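Local coordinates for alternansucrase (Leuconostoc mesenteroides, PDB 6HVG), which is a multidomain enzyme of glycoside hydrolase family 70 that carries cell-wall-binding-type repeats and, in this structure, holds a calcium ion beside its barrel-type catalytic fold, at residues Phe974-Asn978 with Asn989-Lys993; Leu940-Leu944 with Tyr955-Ala961; Tyr805-Ser809 with Leu999-Leu1004. One frame throughout, in Å; residues are numbered along the deposited sequence.

Overall arrangement
The three contacts lie on the same side of the chain's centre and meet one branched antiparallel sheet, consistent with the domain C sheet that accompanies the barrel in this enzyme family. Along the chain, 805-809 comes first, then both segments of contact 2, both of contact 1, and finally 999-1004, so contact 3 spans the other two. Their centres are about 17 Å (contacts 1 and 2), 18 Å (1 and 3) and 20 Å (2 and 3) apart. Contacts 1 and 3 touch through Tyr990, Met992 and Lys993 against Tyr1003; contact 2 lies on strand 940-947 and contact 3 on its neighbour 1003-1009. Contacts 1 and 2 lie within the sheet, whereas contact 3 joins it to a helix of the barrel region.

Contact 1 (Phe974-Asn978 with Asn989-Lys993); sequences FHKTN and NYEMK
This is the open end of the antiparallel beta hairpin formed by strands 977-982 and 987-991. Thr977 faces Glu991 as a non-hydrogen-bonded pair (CA-CA 4.7 Å), and Asn978 faces Tyr990 as a hydrogen-bonded pair (CA-CA 5.2 Å), with Asn978 N to Tyr990 O at 3.0 Å and Tyr990 N to Asn978 O at 3.1 Å. Lys976, at helical angles (-54/-47), breaks the extended chain after Phe974 and His975, yet its O still accepts Met992 N at 3.1 Å. Asn978 suits the kink because its amide can both give and accept, and chi1 m folds it back: OD1 takes His975 N (3.1 Å), and ND2 reaches His975 O (2.6 Å) and, weakly, Tyr990 O (3.4 Å). On the Thr977-Glu991 face, the all-trans chi1-chi3 of Lys976 carry NZ to Glu991 OE2, a long, weak salt bridge of 3.5 Å; the stronger partner of that carboxylate is Lys921. Met992 centres an inverse gamma turn (-71/90). Its mmm side chain sets Met992 SD 5.1 Å from the Phe974 ring centroid, an oblique Met-aromatic contact, and Met992 CG 3.2 Å from His975 O. Trp1007 meets the same ring edge-to-face, while Tyr990 OH bonds to Ser947 O. The kink lets the chain pass from strand 971-975, paired with 927-931, into the antiparallel beta hairpin 977-982/987-991 of the larger branched sheet.

Contact 2 (Leu940-Leu944 with Tyr955-Ala961); sequences LYRAL and YDSDDKA
This is a strand-to-loop contact in the branched antiparallel sheet: Arg942 of strand 940-947 reaches into the loop 955-961, which joins strands 952-954 and 962-965, both antiparallel neighbours of 940-947. Residues 940-943 are extended, and the chain turns a corner at Leu944 (-94/-36). There Leu944 O accepts Tyr955 N at 2.9 Å, with the two CA atoms 5.0 Å apart; at the other end of the loop Ala943 CA lies 5.9 Å from Ala961 CA. Between these points the loop bows outward, and Asp958-Lys960 take helical angles without regular helix bonding. Arg942 fills the space. With chi1 and chi2 both p and chi3 t, its long side chain turns toward the loop, where several polar groups need a donor. Asp958, chi1 m, supplies the matching charge, and its OD2 also accepts Gly1011 N from beyond strand 1003-1009. Small residues suit the base of the loop: Ala961 CB fits 3.3 Å from Ala943 O and 3.9 Å from Arg942 CD, while Ala943 CB meets Tyr955 CD2 at 4.0 Å. On the exposed side, Lys960 NZ pairs with Asp956 OD2 at 3.0 Å. Arg942 NE meets Asp958 OD1 at 2.7 Å in a salt bridge. Arg942 NH1 gives to Tyr955 O at 2.9 Å, and Arg942 NH1 also gives to Ala943 O at 3.1 Å.

Contact 3 (Tyr805-Ser809 with Leu999-Leu1004); sequences YNLPS and LISGYL
Asn806, Ser1001 and Pro808 have the most surface buried by this contact, Asn806 first. Asn806 stands at the N-cap position of helix 807-814, but its side chain makes no capping bond; instead, with chi1 m, it is spent on the facing backbone. Asn806 OD1 accepts Ser1001 N at 2.7 Å, and Asn806 ND2 donates to Ser1001 O at 2.9 Å, so one primary amide satisfies both polar backbone groups of a single residue. The backbone angles of Asn806 (62/30) are left-handed helical, a conformation asparagine tolerates well. Ser1001 (-132/81) sits at the corner of its segment, and its small side chain points toward the other segment, leaving Ser1001 OG 3.5 Å from Tyr805 CD1. A water lies 3.0 Å from Asn806 N, whose hydrogen bond it accepts, and has a weak link of 3.3 Å to Ser1001 OG. Here a helix of the barrel region, just before barrel strand 821-825, packs on strand 1003-1009 near Leu1004, in the antiparallel sheet consistent with domain C. The chain turns at Ser1001-Gly1002; Gly1002 (149/-148) adopts angles at which a CB would jam against the preceding carbonyl. Pro808, in the first helical turn where no NH donor is needed, places CG 3.3 Å from Leu999 O and CB 4.3 Å from Leu1004 CD2. Compact Ser809 lets the sheet come close: the CA-to-CB bond of Leu1004 points toward the helix, Leu1004 CD2 lies 4.0 Å from Ser809 CA, and Ser809 OG lies 3.6 Å from Ile1000 CD1.

Contact 1 (Phe974-Asn978 with Asn989-Lys993)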
loop_
_atom_site.group_PDB
_atom_site.type_symbol
_atom_site.label_atom_id
_atom_site.label_comp_id
_atom_site.label_asym_id
_atom_site.label_seq_id
_atom_site.Cartn_x
_atom_site.Cartn_y
_atom_site.Cartn_z
ATOM N N PHE A 974 -25.811 4.033 40.898
ATOM C CA PHE A 974 -25.056 5.265 40.708
ATOM C C PHE A 974 -25.980 6.377 40.229
ATOM O O PHE A 974 -26.910 6.132 39.460
ATOM C CB PHE A 974 -23.949 5.078 39.669
ATOM C CG PHE A 974 -22.849 4.148 40.096
ATOM C CD1 PHE A 974 -22.985 2.781 39.938
ATOM C CD2 PHE A 974 -21.670 4.646 40.648
ATOM C CE1 PHE A 974 -21.963 1.924 40.318
ATOM C CE2 PHE A 974 -20.639 3.795 41.031
ATOM C CZ PHE A 974 -20.784 2.434 40.867
ATOM N N HIS A 975 -25.697 7.595 40.680
ATOM C CA HIS A 975 -26.514 8.770 40.365
ATOM C C HIS A 975 -25.647 9.822 39.678
ATOM O O HIS A 975 -24.422 9.665 39.596
ATOM C CB HIS A 975 -27.131 9.352 41.650
ATOM C CG HIS A 975 -27.911 8.356 42.452
ATOM N ND1 HIS A 975 -29.257 8.136 42.258
ATOM C CD2 HIS A 975 -27.533 7.515 43.445
ATOM C CE1 HIS A 975 -29.675 7.200 43.091
ATOM N NE2 HIS A 975 -28.649 6.806 43.823
ATOM N N LYS A 976 -26.276 10.913 39.241
ATOM C CA LYS A 976 -25.547 12.049 38.676
ATOM C C LYS A 976 -24.484 12.518 39.666
ATOM O O LYS A 976 -23.339 12.741 39.305
ATOM C CB LYS A 976 -26.507 13.196 38.324
ATOM C CG LYS A 976 -25.853 14.409 37.660
ATOM C CD LYS A 976 -26.847 15.543 37.420
ATOM C CE LYS A 976 -26.205 16.714 36.685
ATOM N NZ LYS A 976 -25.272 17.494 37.562
ATOM N N THR A 977 -24.884 12.665 40.917
ATOM C CA THR A 977 -23.976 13.072 41.971
ATOM C C THR A 977 -23.917 11.934 42.983
ATOM O O THR A 977 -24.941 11.322 43.303
ATOM C CB THR A 977 -24.434 14.418 42.578
ATOM O OG1 THR A 977 -23.300 15.092 43.135
ATOM C CG2 THR A 977 -25.561 14.232 43.627
ATOM N N ASN A 978 -22.720 11.620 43.459
ATOM C CA ASN A 978 -22.546 10.531 44.418
ATOM C C ASN A 978 -21.717 10.981 45.606
ATOM O O ASN A 978 -20.764 11.757 45.455
ATOM C CB ASN A 978 -21.875 9.313 43.755
ATOM C CG ASN A 978 -22.710 8.695 42.640
ATOM O OD1 ASN A 978 -23.473 7.736 42.864
ATOM N ND2 ASN A 978 -22.570 9.238 41.422
ATOM N N ASN A 989 -16.657 12.884 47.161
ATOM C CA ASN A 989 -17.680 13.330 46.218
ATOM C C ASN A 989 -17.277 13.059 44.785
ATOM O O ASN A 989 -16.181 13.427 44.380
ATOM C CB ASN A 989 -17.909 14.830 46.306
ATOM C CG ASN A 989 -18.564 15.269 47.601
ATOM O OD1 ASN A 989 -19.397 14.573 48.211
ATOM N ND2 ASN A 989 -18.212 16.467 48.010
ATOM N N TYR A 990 -18.188 12.496 43.989
ATOM C CA TYR A 990 -17.864 12.071 42.612
ATOM C C TYR A 990 -19.078 12.147 41.680
ATOM O O TYR A 990 -20.130 11.568 41.956
ATOM C CB TYR A 990 -17.315 10.641 42.618
ATOM C CG TYR A 990 -16.775 10.157 41.290
ATOM C CD1 TYR A 990 -15.535 10.569 40.831
ATOM C CD2 TYR A 990 -17.507 9.257 40.505
ATOM C CE1 TYR A 990 -15.045 10.100 39.623
ATOM C CE2 TYR A 990 -17.018 8.787 39.291
ATOM C CZ TYR A 990 -15.791 9.207 38.855
ATOM O OH TYR A 990 -15.315 8.733 37.669
ATOM N N GLU A 991 -18.910 12.836 40.559
ATOM C CA GLU A 991 -19.980 12.981 39.579
ATOM C C GLU A 991 -19.819 11.976 38.425
ATOM O O GLU A 991 -18.718 11.811 37.904
ATOM C CB GLU A 991 -19.985 14.423 39.035
ATOM C CG GLU A 991 -21.323 14.879 38.448
ATOM C CD GLU A 991 -21.238 16.166 37.628
ATOM O OE1 GLU A 991 -20.331 16.985 37.885
ATOM O OE2 GLU A 991 -22.097 16.360 36.732
ATOM N N MET A 992 -20.913 11.311 38.033
ATOM C CA MET A 992 -20.967 10.546 36.771
ATOM C C MET A 992 -20.984 11.531 35.599
ATOM O O MET A 992 -22.036 11.972 35.121
ATOM C CB MET A 992 -22.198 9.635 36.692
ATOM C CG MET A 992 -22.186 8.435 37.626
ATOM S SD MET A 992 -21.109 7.064 37.119
ATOM C CE MET A 992 -22.054 6.407 35.730
ATOM N N LYS A 993 -19.779 11.853 35.155
ATOM C CA LYS A 993 -19.502 12.969 34.276
ATOM C C LYS A 993 -18.544 12.464 33.206
ATOM O O LYS A 993 -17.493 11.894 33.521
ATOM C CB LYS A 993 -18.826 14.089 35.104
ATOM C CG LYS A 993 -18.656 15.438 34.428
ATOM C CD LYS A 993 -17.712 16.344 35.219
ATOM C CE LYS A 993 -17.691 17.774 34.663
ATOM N NZ LYS A 993 -17.040 17.897 33.325
#

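Contact 2 (Leu940-Leu944 with Tyr955-Ala961)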
loop_
_atom_site.group_PDB
_atom_site.type_symbol
_atom_site.label_atom_id
_atom_site.label_comp_id
_atom_site.label_asym_id
_atom_site.label_seq_id
_atom_site.Cartn_x
_atom_site.Cartn_y
_atom_site.Cartn_z
ATOM N N LEU A 940 -19.817 -4.952 50.081
ATOM C CA LEU A 940 -19.133 -3.685 49.891
ATOM C C LEU A 940 -18.180 -3.810 48.736
ATOM O O LEU A 940 -17.397 -4.775 48.663
ATOM C CB LEU A 940 -18.361 -3.286 51.143
ATOM C CG LEU A 940 -17.954 -1.813 51.226
ATOM C CD1 LEU A 940 -19.185 -0.929 51.390
ATOM C CD2 LEU A 940 -16.995 -1.548 52.373
ATOM N N TYR A 941 -18.255 -2.842 47.828
ATOM C CA TYR A 941 -17.363 -2.770 46.674
ATOM C C TYR A 941 -16.547 -1.461 46.725
ATOM O O TYR A 941 -17.003 -0.465 47.264
ATOM C CB TYR A 941 -18.171 -2.860 45.374
ATOM C CG TYR A 941 -18.530 -4.267 44.967
ATOM C CD1 TYR A 941 -19.542 -4.964 45.605
ATOM C CD2 TYR A 941 -17.856 -4.905 43.939
ATOM C CE1 TYR A 941 -19.854 -6.256 45.240
ATOM C CE2 TYR A 941 -18.171 -6.197 43.565
ATOM C CZ TYR A 941 -19.171 -6.867 44.226
ATOM O OH TYR A 941 -19.457 -8.154 43.846
ATOM N N ARG A 942 -15.328 -1.498 46.188
ATOM C CA ARG A 942 -14.473 -0.314 46.097
ATOM C C ARG A 942 -13.933 -0.108 44.695
ATOM O O ARG A 942 -13.714 -1.063 43.961
ATOM C CB ARG A 942 -13.298 -0.403 47.074
ATOM C CG ARG A 942 -12.275 -1.516 46.830
ATOM C CD ARG A 942 -11.132 -1.089 45.932
ATOM N NE ARG A 942 -10.048 -2.076 45.904
ATOM C CZ ARG A 942 -8.931 -1.935 45.192
ATOM N NH1 ARG A 942 -8.754 -0.878 44.395
ATOM N NH2 ARG A 942 -7.969 -2.846 45.257
ATOM N N ALA A 943 -13.727 1.149 44.331
ATOM C CA ALA A 943 -13.234 1.500 43.009
ATOM C C ALA A 943 -11.794 1.071 42.798
ATOM O O ALA A 943 -10.979 1.201 43.682
ATOM C CB ALA A 943 -13.372 3.009 42.793
ATOM N N LEU A 944 -11.525 0.529 41.620
ATOM C CA LEU A 944 -10.172 0.273 41.162
ATOM C C LEU A 944 -9.658 1.455 40.321
ATOM O O LEU A 944 -8.485 1.836 40.399
ATOM C CB LEU A 944 -10.168 -0.998 40.310
ATOM C CG LEU A 944 -8.809 -1.522 39.844
ATOM C CD1 LEU A 944 -8.088 -2.239 40.987
ATOM C CD2 LEU A 944 -8.996 -2.461 38.670
ATOM N N TYR A 955 -6.582 3.126 42.116
ATOM C CA TYR A 955 -6.561 2.774 43.542
ATOM C C TYR A 955 -5.928 1.403 43.719
ATOM O O TYR A 955 -6.473 0.397 43.253
ATOM C CB TYR A 955 -7.983 2.813 44.115
ATOM C CG TYR A 955 -8.635 4.171 43.963
ATOM C CD1 TYR A 955 -8.212 5.252 44.725
ATOM C CD2 TYR A 955 -9.647 4.384 43.034
ATOM C CE1 TYR A 955 -8.774 6.513 44.574
ATOM C CE2 TYR A 955 -10.208 5.646 42.864
ATOM C CZ TYR A 955 -9.772 6.699 43.646
ATOM O OH TYR A 955 -10.335 7.932 43.513
ATOM N N ASP A 956 -4.787 1.366 44.400
ATOM C CA ASP A 956 -3.951 0.148 44.452
ATOM C C ASP A 956 -4.441 -0.877 45.464
ATOM O O ASP A 956 -4.148 -2.067 45.322
ATOM C CB ASP A 956 -2.487 0.507 44.746
ATOM C CG ASP A 956 -1.965 1.624 43.845
ATOM O OD1 ASP A 956 -2.350 1.654 42.654
ATOM O OD2 ASP A 956 -1.204 2.491 44.326
ATOM N N SER A 957 -5.186 -0.418 46.471
ATOM C CA SER A 957 -5.726 -1.305 47.503
ATOM C C SER A 957 -7.037 -0.763 48.108
ATOM O O SER A 957 -7.419 0.374 47.842
ATOM C CB SER A 957 -4.683 -1.460 48.593
ATOM O OG SER A 957 -4.267 -0.187 49.064
ATOM N N ASP A 958 -7.706 -1.561 48.939
ATOM C CA ASP A 958 -9.037 -1.221 49.442
ATOM C C ASP A 958 -9.063 0.052 50.296
ATOM O O ASP A 958 -10.030 0.823 50.243
ATOM C CB ASP A 958 -9.603 -2.376 50.267
ATOM C CG ASP A 958 -9.899 -3.610 49.452
ATOM O OD1 ASP A 958 -10.060 -3.488 48.221
ATOM O OD2 ASP A 958 -10.001 -4.713 50.046
ATOM N N ASP A 959 -8.032 0.254 51.114
ATOM C CA ASP A 959 -8.008 1.385 52.075
ATOM C C ASP A 959 -7.991 2.753 51.398
ATOM O O ASP A 959 -8.589 3.698 51.892
ATOM C CB ASP A 959 -6.825 1.266 53.046
ATOM C CG ASP A 959 -5.604 0.685 52.402
ATOM O OD1 ASP A 959 -5.709 -0.472 51.967
ATOM O OD2 ASP A 959 -4.545 1.343 52.363
ATOM N N LYS A 960 -7.313 2.841 50.257
ATOM C CA LYS A 960 -7.137 4.128 49.578
ATOM C C LYS A 960 -8.326 4.535 48.701
ATOM O O LYS A 960 -8.369 5.653 48.184
ATOM C CB LYS A 960 -5.831 4.124 48.772
ATOM C CG LYS A 960 -4.608 3.925 49.656
ATOM C CD LYS A 960 -3.289 4.047 48.923
ATOM C CE LYS A 960 -3.031 2.841 48.023
ATOM N NZ LYS A 960 -1.733 2.880 47.296
ATOM N N ALA A 961 -9.289 3.634 48.523
ATOM C CA ALA A 961 -10.380 3.843 47.562
ATOM C C ALA A 961 -11.741 4.070 48.212
ATOM O O ALA A 961 -12.003 3.569 49.305
ATOM C CB ALA A 961 -10.475 2.660 46.616
#

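Contact 3 (Tyr805-Ser809 with Leu999-Leu1004)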
loop_
_atom_site.group_PDB
_atom_site.type_symbol
_atom_site.label_atom_id
_atom_site.label_comp_id
_atom_site.label_asym_id
_atom_site.label_seq_id
_atom_site.Cartn_x
_atom_site.Cartn_y
_atom_site.Cartn_z
ATOM N N TYR A 805 -7.766 7.376 20.818
ATOM C CA TYR A 805 -8.527 7.827 21.976
ATOM C C TYR A 805 -8.905 6.650 22.864
ATOM O O TYR A 805 -9.023 5.532 22.384
ATOM C CB TYR A 805 -9.822 8.531 21.525
ATOM C CG TYR A 805 -9.587 9.800 20.745
ATOM C CD1 TYR A 805 -9.462 11.021 21.398
ATOM C CD2 TYR A 805 -9.506 9.787 19.350
ATOM C CE1 TYR A 805 -9.236 12.188 20.693
ATOM C CE2 TYR A 805 -9.266 10.948 18.639
ATOM C CZ TYR A 805 -9.133 12.145 19.316
ATOM O OH TYR A 805 -8.916 13.305 18.608
ATOM N N ASN A 806 -9.071 6.908 24.167
ATOM C CA ASN A 806 -9.748 5.979 25.081
ATOM C C ASN A 806 -9.072 4.610 25.230
ATOM O O ASN A 806 -9.741 3.611 25.524
ATOM C CB ASN A 806 -11.238 5.778 24.705
ATOM C CG ASN A 806 -12.084 6.996 24.992
ATOM O OD1 ASN A 806 -11.916 7.612 26.027
ATOM N ND2 ASN A 806 -13.014 7.311 24.110
ATOM N N LEU A 807 -7.750 4.562 25.079
ATOM C CA LEU A 807 -7.015 3.315 25.236
ATOM C C LEU A 807 -7.193 2.640 26.607
ATOM O O LEU A 807 -7.356 1.414 26.662
ATOM C CB LEU A 807 -5.537 3.518 24.910
ATOM C CG LEU A 807 -5.270 3.665 23.399
ATOM C CD1 LEU A 807 -3.808 3.916 23.123
ATOM C CD2 LEU A 807 -5.716 2.443 22.627
ATOM N N PRO A 808 -7.182 3.420 27.706
ATOM C CA PRO A 808 -7.486 2.808 28.999
ATOM C C PRO A 808 -8.857 2.132 29.060
ATOM O O PRO A 808 -8.981 1.037 29.596
ATOM C CB PRO A 808 -7.429 3.999 29.961
ATOM C CG PRO A 808 -6.429 4.896 29.343
ATOM C CD PRO A 808 -6.672 4.788 27.864
ATOM N N SER A 809 -9.871 2.781 28.509
ATOM C CA SER A 809 -11.223 2.244 28.532
ATOM C C SER A 809 -11.301 0.996 27.676
ATOM O O SER A 809 -11.977 0.030 28.026
ATOM C CB SER A 809 -12.230 3.313 28.059
ATOM O OG SER A 809 -11.903 4.595 28.583
ATOM N N LEU A 999 -5.881 10.937 28.949
ATOM C CA LEU A 999 -6.170 9.521 29.247
ATOM C C LEU A 999 -7.587 9.059 28.833
ATOM O O LEU A 999 -7.821 7.852 28.669
ATOM C CB LEU A 999 -5.942 9.234 30.738
ATOM C CG LEU A 999 -4.514 9.459 31.247
ATOM C CD1 LEU A 999 -4.486 9.616 32.757
ATOM C CD2 LEU A 999 -3.581 8.340 30.818
ATOM N N ILE A 1000 -8.534 9.987 28.664
ATOM C CA ILE A 1000 -9.899 9.594 28.306
ATOM C C ILE A 1000 -10.686 10.675 27.552
ATOM O O ILE A 1000 -10.470 11.870 27.736
ATOM C CB ILE A 1000 -10.681 9.115 29.558
ATOM C CG1 ILE A 1000 -11.999 8.446 29.166
ATOM C CG2 ILE A 1000 -10.953 10.252 30.524
ATOM C CD1 ILE A 1000 -12.638 7.631 30.274
ATOM N N SER A 1001 -11.590 10.212 26.695
ATOM C CA SER A 1001 -12.629 11.017 26.077
ATOM C C SER A 1001 -13.925 10.240 26.251
ATOM O O SER A 1001 -14.389 9.562 25.330
ATOM C CB SER A 1001 -12.356 11.236 24.591
ATOM O OG SER A 1001 -11.057 11.778 24.379
ATOM N N GLY A 1002 -14.503 10.357 27.443
ATOM C CA GLY A 1002 -15.715 9.630 27.819
ATOM C C GLY A 1002 -15.723 9.343 29.307
ATOM O O GLY A 1002 -15.190 10.129 30.098
ATOM N N TYR A 1003 -16.321 8.221 29.695
ATOM C CA TYR A 1003 -16.338 7.804 31.110
ATOM C C TYR A 1003 -15.691 6.438 31.302
ATOM O O TYR A 1003 -15.771 5.601 30.411
ATOM C CB TYR A 1003 -17.769 7.742 31.666
ATOM C CG TYR A 1003 -17.761 7.374 33.123
ATOM C CD1 TYR A 1003 -17.437 8.313 34.082
ATOM C CD2 TYR A 1003 -17.993 6.077 33.543
ATOM C CE1 TYR A 1003 -17.385 7.980 35.422
ATOM C CE2 TYR A 1003 -17.954 5.745 34.888
ATOM C CZ TYR A 1003 -17.646 6.702 35.816
ATOM O OH TYR A 1003 -17.602 6.382 37.150
ATOM N N LEU A 1004 -15.041 6.237 32.454
ATOM C CA LEU A 1004 -14.544 4.919 32.871
ATOM C C LEU A 1004 -14.611 4.759 34.383
ATOM O O LEU A 1004 -13.979 5.516 35.134
ATOM C CB LEU A 1004 -13.102 4.710 32.422
ATOM C CG LEU A 1004 -12.434 3.392 32.807
ATOM C CD1 LEU A 1004 -13.208 2.219 32.250
ATOM C CD2 LEU A 1004 -10.984 3.358 32.325
HETATM O O HOH W 1 -8.482 9.744 25.030
#